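Local coordinates for putative uncharacterized protein SMU.1704 (Streptococcus mutans, PDB 3L7W) that probably binds DNA as a dimeric transcriptional regulator of the PadR family, through a winged helix-turn-helix domain, at residues Ile10-Leu15 / Val82-Glu87; Gly54-Tyr59 / Lys69-Thr74. All blocks are in the same frame, centred on the assembly; numbering follows the deposited sequence.

Contact 1 (Ile10-Leu15 / Val82-Glu87)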
loop_
_atom_site.group_PDB
_atom_site.type_symbol
_atom_site.label_atom_id
_atom_site.label_comp_id
_atom_site.label_asym_id
_atom_site.label_seq_id
_atom_site.Cartn_x
_atom_site.Cartn_y
_atom_site.Cartn_z
ATOM N N ILE A 10 -7.553 4.342 -0.176
ATOM C CA ILE A 10 -8.904 4.408 -0.738
ATOM C C ILE A 10 -9.294 5.860 -0.984
ATOM O O ILE A 10 -9.909 6.190 -2.000
ATOM C CB ILE A 10 -9.934 3.795 0.219
ATOM C CG1 ILE A 10 -9.621 2.311 0.472
ATOM C CG2 ILE A 10 -11.366 3.977 -0.321
ATOM C CD1 ILE A 10 -10.160 1.399 -0.574
ATOM N N GLU A 11 -8.944 6.724 -0.035
ATOM C CA GLU A 11 -9.246 8.146 -0.145
ATOM C C GLU A 11 -8.541 8.687 -1.367
ATOM O O GLU A 11 -9.149 9.335 -2.209
ATOM C CB GLU A 11 -8.803 8.901 1.110
ATOM C CG GLU A 11 -9.711 8.646 2.304
ATOM C CD GLU A 11 -9.208 9.272 3.586
ATOM O OE1 GLU A 11 -8.235 10.042 3.537
ATOM O OE2 GLU A 11 -9.784 8.994 4.648
ATOM N N TYR A 12 -7.248 8.399 -1.458
ATOM C CA TYR A 12 -6.475 8.736 -2.639
ATOM C C TYR A 12 -7.235 8.299 -3.883
ATOM O O TYR A 12 -7.493 9.095 -4.776
ATOM C CB TYR A 12 -5.096 8.074 -2.568
ATOM C CG TYR A 12 -4.209 8.310 -3.759
ATOM C CD1 TYR A 12 -4.120 9.558 -4.346
ATOM C CD2 TYR A 12 -3.439 7.280 -4.283
ATOM C CE1 TYR A 12 -3.307 9.771 -5.427
ATOM C CE2 TYR A 12 -2.624 7.478 -5.363
ATOM C CZ TYR A 12 -2.559 8.728 -5.932
ATOM O OH TYR A 12 -1.742 8.938 -7.004
ATOM N N LEU A 13 -7.632 7.037 -3.931
ATOM C CA LEU A 13 -8.322 6.527 -5.116
ATOM C C LEU A 13 -9.610 7.296 -5.381
ATOM O O LEU A 13 -9.895 7.670 -6.504
ATOM C CB LEU A 13 -8.611 5.030 -4.974
ATOM C CG LEU A 13 -7.326 4.175 -5.016
ATOM C CD1 LEU A 13 -7.630 2.758 -4.612
ATOM C CD2 LEU A 13 -6.707 4.200 -6.396
ATOM N N ILE A 14 -10.402 7.510 -4.339
ATOM C CA ILE A 14 -11.665 8.205 -4.511
ATOM C C ILE A 14 -11.423 9.584 -5.097
ATOM O O ILE A 14 -11.991 9.940 -6.123
ATOM C CB ILE A 14 -12.398 8.376 -3.183
ATOM C CG1 ILE A 14 -12.940 7.024 -2.705
ATOM C CG2 ILE A 14 -13.520 9.375 -3.348
ATOM C CD1 ILE A 14 -13.376 7.023 -1.272
ATOM N N LEU A 15 -10.573 10.361 -4.440
ATOM C CA LEU A 15 -10.280 11.699 -4.931
ATOM C C LEU A 15 -9.741 11.640 -6.348
ATOM O O LEU A 15 -10.105 12.455 -7.190
ATOM C CB LEU A 15 -9.285 12.391 -4.012
ATOM C CG LEU A 15 -9.864 13.368 -2.989
ATOM C CD1 LEU A 15 -11.285 13.016 -2.600
ATOM C CD2 LEU A 15 -8.959 13.493 -1.777
ATOM N N VAL A 82 -3.185 16.241 -4.780
ATOM C CA VAL A 82 -1.786 16.439 -5.173
ATOM C C VAL A 82 -0.878 15.913 -4.089
ATOM O O VAL A 82 0.105 15.216 -4.358
ATOM C CB VAL A 82 -1.456 17.933 -5.359
ATOM C CG1 VAL A 82 0.048 18.168 -5.259
ATOM C CG2 VAL A 82 -2.009 18.438 -6.678
ATOM N N TYR A 83 -1.214 16.267 -2.857
ATOM C CA TYR A 83 -0.492 15.774 -1.706
ATOM C C TYR A 83 -0.521 14.232 -1.660
ATOM O O TYR A 83 0.528 13.587 -1.558
ATOM C CB TYR A 83 -1.066 16.378 -0.423
ATOM C CG TYR A 83 -0.515 15.730 0.811
ATOM C CD1 TYR A 83 0.772 16.015 1.245
ATOM C CD2 TYR A 83 -1.261 14.796 1.518
ATOM C CE1 TYR A 83 1.296 15.395 2.365
ATOM C CE2 TYR A 83 -0.754 14.183 2.640
ATOM C CZ TYR A 83 0.531 14.482 3.057
ATOM O OH TYR A 83 1.046 13.864 4.176
ATOM N N LEU A 84 -1.712 13.648 -1.758
ATOM C CA LEU A 84 -1.872 12.181 -1.734
ATOM C C LEU A 84 -1.136 11.508 -2.877
ATOM O O LEU A 84 -0.536 10.462 -2.696
ATOM C CB LEU A 84 -3.342 11.779 -1.799
ATOM C CG LEU A 84 -4.207 12.263 -0.638
ATOM C CD1 LEU A 84 -5.664 11.891 -0.882
ATOM C CD2 LEU A 84 -3.690 11.674 0.657
ATOM N N THR A 85 -1.181 12.113 -4.058
ATOM C CA THR A 85 -0.450 11.586 -5.196
ATOM C C THR A 85 1.036 11.599 -4.883
ATOM O O THR A 85 1.728 10.602 -5.061
ATOM C CB THR A 85 -0.705 12.424 -6.444
ATOM O OG1 THR A 85 -2.102 12.390 -6.730
ATOM C CG2 THR A 85 0.061 11.859 -7.628
ATOM N N LYS A 86 1.506 12.744 -4.406
ATOM C CA LYS A 86 2.889 12.934 -4.020
ATOM C C LYS A 86 3.321 11.888 -2.982
ATOM O O LYS A 86 4.351 11.231 -3.139
ATOM C CB LYS A 86 3.073 14.341 -3.450
ATOM C CG LYS A 86 4.471 14.632 -2.933
ATOM C CD LYS A 86 4.480 15.862 -2.034
ATOM C CE LYS A 86 3.995 17.089 -2.774
ATOM N NZ LYS A 86 4.243 18.308 -1.963
ATOM N N GLU A 87 2.531 11.744 -1.925
ATOM C CA GLU A 87 2.829 10.787 -0.878
ATOM C C GLU A 87 2.803 9.364 -1.420
ATOM O O GLU A 87 3.541 8.492 -0.959
ATOM C CB GLU A 87 1.837 10.938 0.275
ATOM C CG GLU A 87 2.256 12.021 1.257
ATOM C CD GLU A 87 3.721 11.903 1.659
ATOM O OE1 GLU A 87 4.111 10.867 2.258
ATOM O OE2 GLU A 87 4.485 12.848 1.377
#

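Contact 2 (Gly54-Tyr59 / Lys69-Thr74)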
loop_
_atom_site.group_PDB
_atom_site.type_symbol
_atom_site.label_atom_id
_atom_site.label_comp_id
_atom_site.label_asym_id
_atom_site.label_seq_id
_atom_site.Cartn_x
_atom_site.Cartn_y
_atom_site.Cartn_z
ATOM N N GLY A 54 -14.214 18.446 3.271
ATOM C CA GLY A 54 -14.287 19.490 2.265
ATOM C C GLY A 54 -13.648 19.152 0.941
ATOM O O GLY A 54 -13.648 19.970 0.015
ATOM N N TYR A 55 -13.117 17.940 0.821
ATOM C CA TYR A 55 -12.414 17.567 -0.408
ATOM C C TYR A 55 -13.390 17.201 -1.508
ATOM O O TYR A 55 -13.089 17.328 -2.692
ATOM C CB TYR A 55 -11.463 16.404 -0.137
ATOM C CG TYR A 55 -10.465 16.717 0.948
ATOM C CD1 TYR A 55 -9.751 17.912 0.939
ATOM C CD2 TYR A 55 -10.236 15.823 1.982
ATOM C CE1 TYR A 55 -8.827 18.201 1.933
ATOM C CE2 TYR A 55 -9.316 16.104 2.981
ATOM C CZ TYR A 55 -8.615 17.289 2.948
ATOM O OH TYR A 55 -7.702 17.552 3.940
ATOM N N LEU A 56 -14.562 16.724 -1.107
ATOM C CA LEU A 56 -15.614 16.432 -2.064
ATOM C C LEU A 56 -16.867 17.262 -1.746
ATOM O O LEU A 56 -17.265 17.401 -0.594
ATOM C CB LEU A 56 -15.968 14.947 -2.032
ATOM C CG LEU A 56 -14.874 13.972 -2.481
ATOM C CD1 LEU A 56 -15.298 12.548 -2.170
ATOM C CD2 LEU A 56 -14.586 14.131 -3.962
ATOM N N SER A 57 -17.490 17.817 -2.771
ATOM C CA SER A 57 -18.801 18.390 -2.582
ATOM C C SER A 57 -19.694 17.424 -3.313
ATOM O O SER A 57 -19.213 16.647 -4.139
ATOM C CB SER A 57 -18.895 19.797 -3.175
ATOM O OG SER A 57 -18.743 19.747 -4.574
ATOM N N THR A 58 -20.984 17.459 -3.007
ATOM C CA THR A 58 -21.929 16.542 -3.617
ATOM C C THR A 58 -23.158 17.271 -4.137
ATOM O O THR A 58 -23.548 18.322 -3.630
ATOM C CB THR A 58 -22.453 15.556 -2.584
ATOM O OG1 THR A 58 -23.052 16.304 -1.522
ATOM C CG2 THR A 58 -21.325 14.666 -2.035
ATOM N N TYR A 59 -23.786 16.676 -5.134
ATOM C CA TYR A 59 -25.032 17.186 -5.642
ATOM C C TYR A 59 -25.768 15.993 -6.167
ATOM O O TYR A 59 -25.176 14.924 -6.356
ATOM C CB TYR A 59 -24.797 18.205 -6.752
ATOM C CG TYR A 59 -23.982 17.686 -7.907
ATOM C CD1 TYR A 59 -22.592 17.758 -7.889
ATOM C CD2 TYR A 59 -24.596 17.134 -9.023
ATOM C CE1 TYR A 59 -21.834 17.307 -8.962
ATOM C CE2 TYR A 59 -23.842 16.655 -10.094
ATOM C CZ TYR A 59 -22.459 16.753 -10.054
ATOM O OH TYR A 59 -21.702 16.292 -11.105
ATOM N N LYS A 69 -26.412 10.540 -6.165
ATOM C CA LYS A 69 -25.562 11.477 -5.457
ATOM C C LYS A 69 -24.203 11.501 -6.139
ATOM O O LYS A 69 -23.471 10.500 -6.151
ATOM C CB LYS A 69 -25.434 11.069 -3.998
ATOM C CG LYS A 69 -24.547 11.949 -3.139
ATOM C CD LYS A 69 -24.453 11.297 -1.762
ATOM C CE LYS A 69 -23.832 12.189 -0.726
ATOM N NZ LYS A 69 -24.152 11.696 0.645
ATOM N N TYR A 70 -23.881 12.639 -6.740
ATOM C CA TYR A 70 -22.582 12.812 -7.370
ATOM C C TYR A 70 -21.609 13.460 -6.422
ATOM O O TYR A 70 -21.976 14.317 -5.601
ATOM C CB TYR A 70 -22.687 13.654 -8.639
ATOM C CG TYR A 70 -23.177 12.860 -9.810
ATOM C CD1 TYR A 70 -24.517 12.561 -9.938
ATOM C CD2 TYR A 70 -22.296 12.387 -10.776
ATOM C CE1 TYR A 70 -24.987 11.829 -10.999
ATOM C CE2 TYR A 70 -22.759 11.646 -11.856
ATOM C CZ TYR A 70 -24.106 11.370 -11.955
ATOM O OH TYR A 70 -24.608 10.633 -13.003
ATOM N N TYR A 71 -20.361 13.030 -6.541
ATOM C CA TYR A 71 -19.273 13.630 -5.802
ATOM C C TYR A 71 -18.452 14.440 -6.770
ATOM O O TYR A 71 -18.296 14.080 -7.936
ATOM C CB TYR A 71 -18.403 12.546 -5.167
ATOM C CG TYR A 71 -19.141 11.761 -4.131
ATOM C CD1 TYR A 71 -19.824 10.592 -4.471
ATOM C CD2 TYR A 71 -19.162 12.175 -2.812
ATOM C CE1 TYR A 71 -20.503 9.861 -3.523
ATOM C CE2 TYR A 71 -19.851 11.452 -1.850
ATOM C CZ TYR A 71 -20.525 10.302 -2.211
ATOM O OH TYR A 71 -21.210 9.582 -1.246
ATOM N N HIS A 72 -17.920 15.540 -6.270
ATOM C CA HIS A 72 -17.180 16.460 -7.080
ATOM C C HIS A 72 -15.966 16.872 -6.278
ATOM O O HIS A 72 -16.077 17.204 -5.099
ATOM C CB HIS A 72 -18.036 17.689 -7.370
ATOM C CG HIS A 72 -17.262 18.805 -7.980
ATOM N ND1 HIS A 72 -16.896 18.809 -9.310
ATOM C CD2 HIS A 72 -16.743 19.933 -7.440
ATOM C CE1 HIS A 72 -16.207 19.904 -9.568
ATOM N NE2 HIS A 72 -16.100 20.606 -8.451
ATOM N N LEU A 73 -14.805 16.843 -6.919
ATOM C CA LEU A 73 -13.569 17.233 -6.274
ATOM C C LEU A 73 -13.502 18.753 -6.122
ATOM O O LEU A 73 -13.451 19.480 -7.107
ATOM C CB LEU A 73 -12.386 16.744 -7.108
ATOM C CG LEU A 73 -11.032 16.788 -6.411
ATOM C CD1 LEU A 73 -11.077 15.981 -5.111
ATOM C CD2 LEU A 73 -9.940 16.260 -7.355
ATOM N N THR A 74 -13.502 19.233 -4.886
ATOM C CA THR A 74 -13.368 20.663 -4.650
ATOM C C THR A 74 -11.925 21.081 -4.915
ATOM O O THR A 74 -11.033 20.229 -5.030
ATOM C CB THR A 74 -13.714 21.027 -3.209
ATOM O OG1 THR A 74 -12.737 20.458 -2.319
ATOM C CG2 THR A 74 -15.104 20.511 -2.844
#

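Contact 1 (Ile10-Leu15 / Val82-Glu87)
The ring of Tyr12 carries most of this contact with Leu84 and Thr85. Over one face, displaced from the ring centre, lies the carbonyl oxygen Leu84 O. At the edge, near the ring plane, sits Thr85 OG1, 3.2 Å from Tyr12 CE1. The ring of Trp88, one turn after Leu84 on the same helix, also meets Tyr12, with the planes at about 40°. The contact joins two helices of a PadR-type winged helix-turn-helix protein. Helix 7-20 is the first helix of the domain, and helix 75-100 is the long C-terminal helix that follows the wing. Their segments cross at -127°, and the axes come within 9.7 Å.

Tyr12 CG is anti to the backbone N (chi1 178°), and the ring end of the side chain lies closer to the second helix than CB does. Tyr12 and Leu84 run antiparallel alongside each other, and Tyr12 CD1 lies 3.5 Å from Leu84 CB. The side chain of Thr85 crosses Tyr12 at about a right angle. The hydroxyl of Thr85 is hydrogen-bonded to Leu81 O, one turn back in its own helix. Tyr12 OH makes at most a weak bond to Thr85 OG1, at 3.5 Å. Glu11 turns its carboxylate elsewhere, to a salt bridge between OE2 and Lys49 NZ on helix 40-52.

The second subunit takes part as well. Tyr3 OH of that subunit is hydrogen-bonded to Leu84 O, the same oxygen that lies over the Tyr12 ring. Val99 of the second subunit packs on Tyr12, so the helix pair belongs to the dimer interface too. Near the root of the tyrosine side chain, Leu84 reaches the first helix with one methyl: Leu84 CD1 is 3.7 Å from Tyr12 CA and 3.8 Å from Leu15 CD2.

Contact 2 (Gly54-Tyr59 / Lys69-Thr74)
Tyr59 lays its ring over the start of the Tyr70 side chain rather than over the Tyr70 ring. Tyr70 CB is 3.6 Å from the centroid of the Tyr59 ring, a CH-pi contact over the face. The two rings are nearly parallel, with planes at 8°, but their centroids are 5.5 Å apart, offset by so much that little ring area faces ring area. This is the antiparallel beta hairpin of strands 56-63 and 66-73, the wing of the winged helix-turn-helix fold.

Tyr59, Tyr70, His72 and Ser57 lie on one face of the sheet. The edge of the Tyr59 ring faces His72 CB. Asp22 of the same chain is hydrogen-bonded to two of these residues, OD2 to Tyr59 OH and OD1 to His72 ND1. Ser57 OG sits at the edge of the His72 imidazole. The opposite face holds Leu56, Thr58, Tyr71 and Leu73. Here Thr58 and Tyr71 run alongside each other in the same direction, with Thr58 CG2 3.4 Å from Tyr71 CD2. Leu56 CD1 approaches that same ring atom. Thr58 OG1 has its polar partner in Glu51 of helix 40-52.

Ser57 with His72 and Tyr59 with Tyr70 are the hydrogen-bonded pairs. Tyr70 N is hydrogen-bonded to Tyr59 O at 2.7 Å. Gly54 ends helix 40-52 in a Schellman motif, and Thr74 is the N-cap of helix 75-100. Their meeting closes the base of the hairpin. Thr74 N is hydrogen-bonded to Tyr55 O. Thr74 OG1 also caps Gly77 N, and it gives its proton to Gly54 O at 2.6 Å, in the carbonyl plane on a lone pair.

Contact 1 and contact 2 have centres 15 Å apart and share one hydrophobic core. Leu15 is the main bridge. Its CG lies 3.6 Å from Leu73 CD1, and Leu15 CD1 lies 3.7 Å from Leu56 CG. Ile14 adds another touch, with Ile14 CG2 3.8 Å from Leu56 CD1. Leu56 and Leu73 of the wing therefore pack on helix 7-20. The chain joins the two contacts directly as well, since strand 66-73 runs into helix 75-100. The second subunit touches contact 1, and no other chain of the assembly touches the two segments of contact 2.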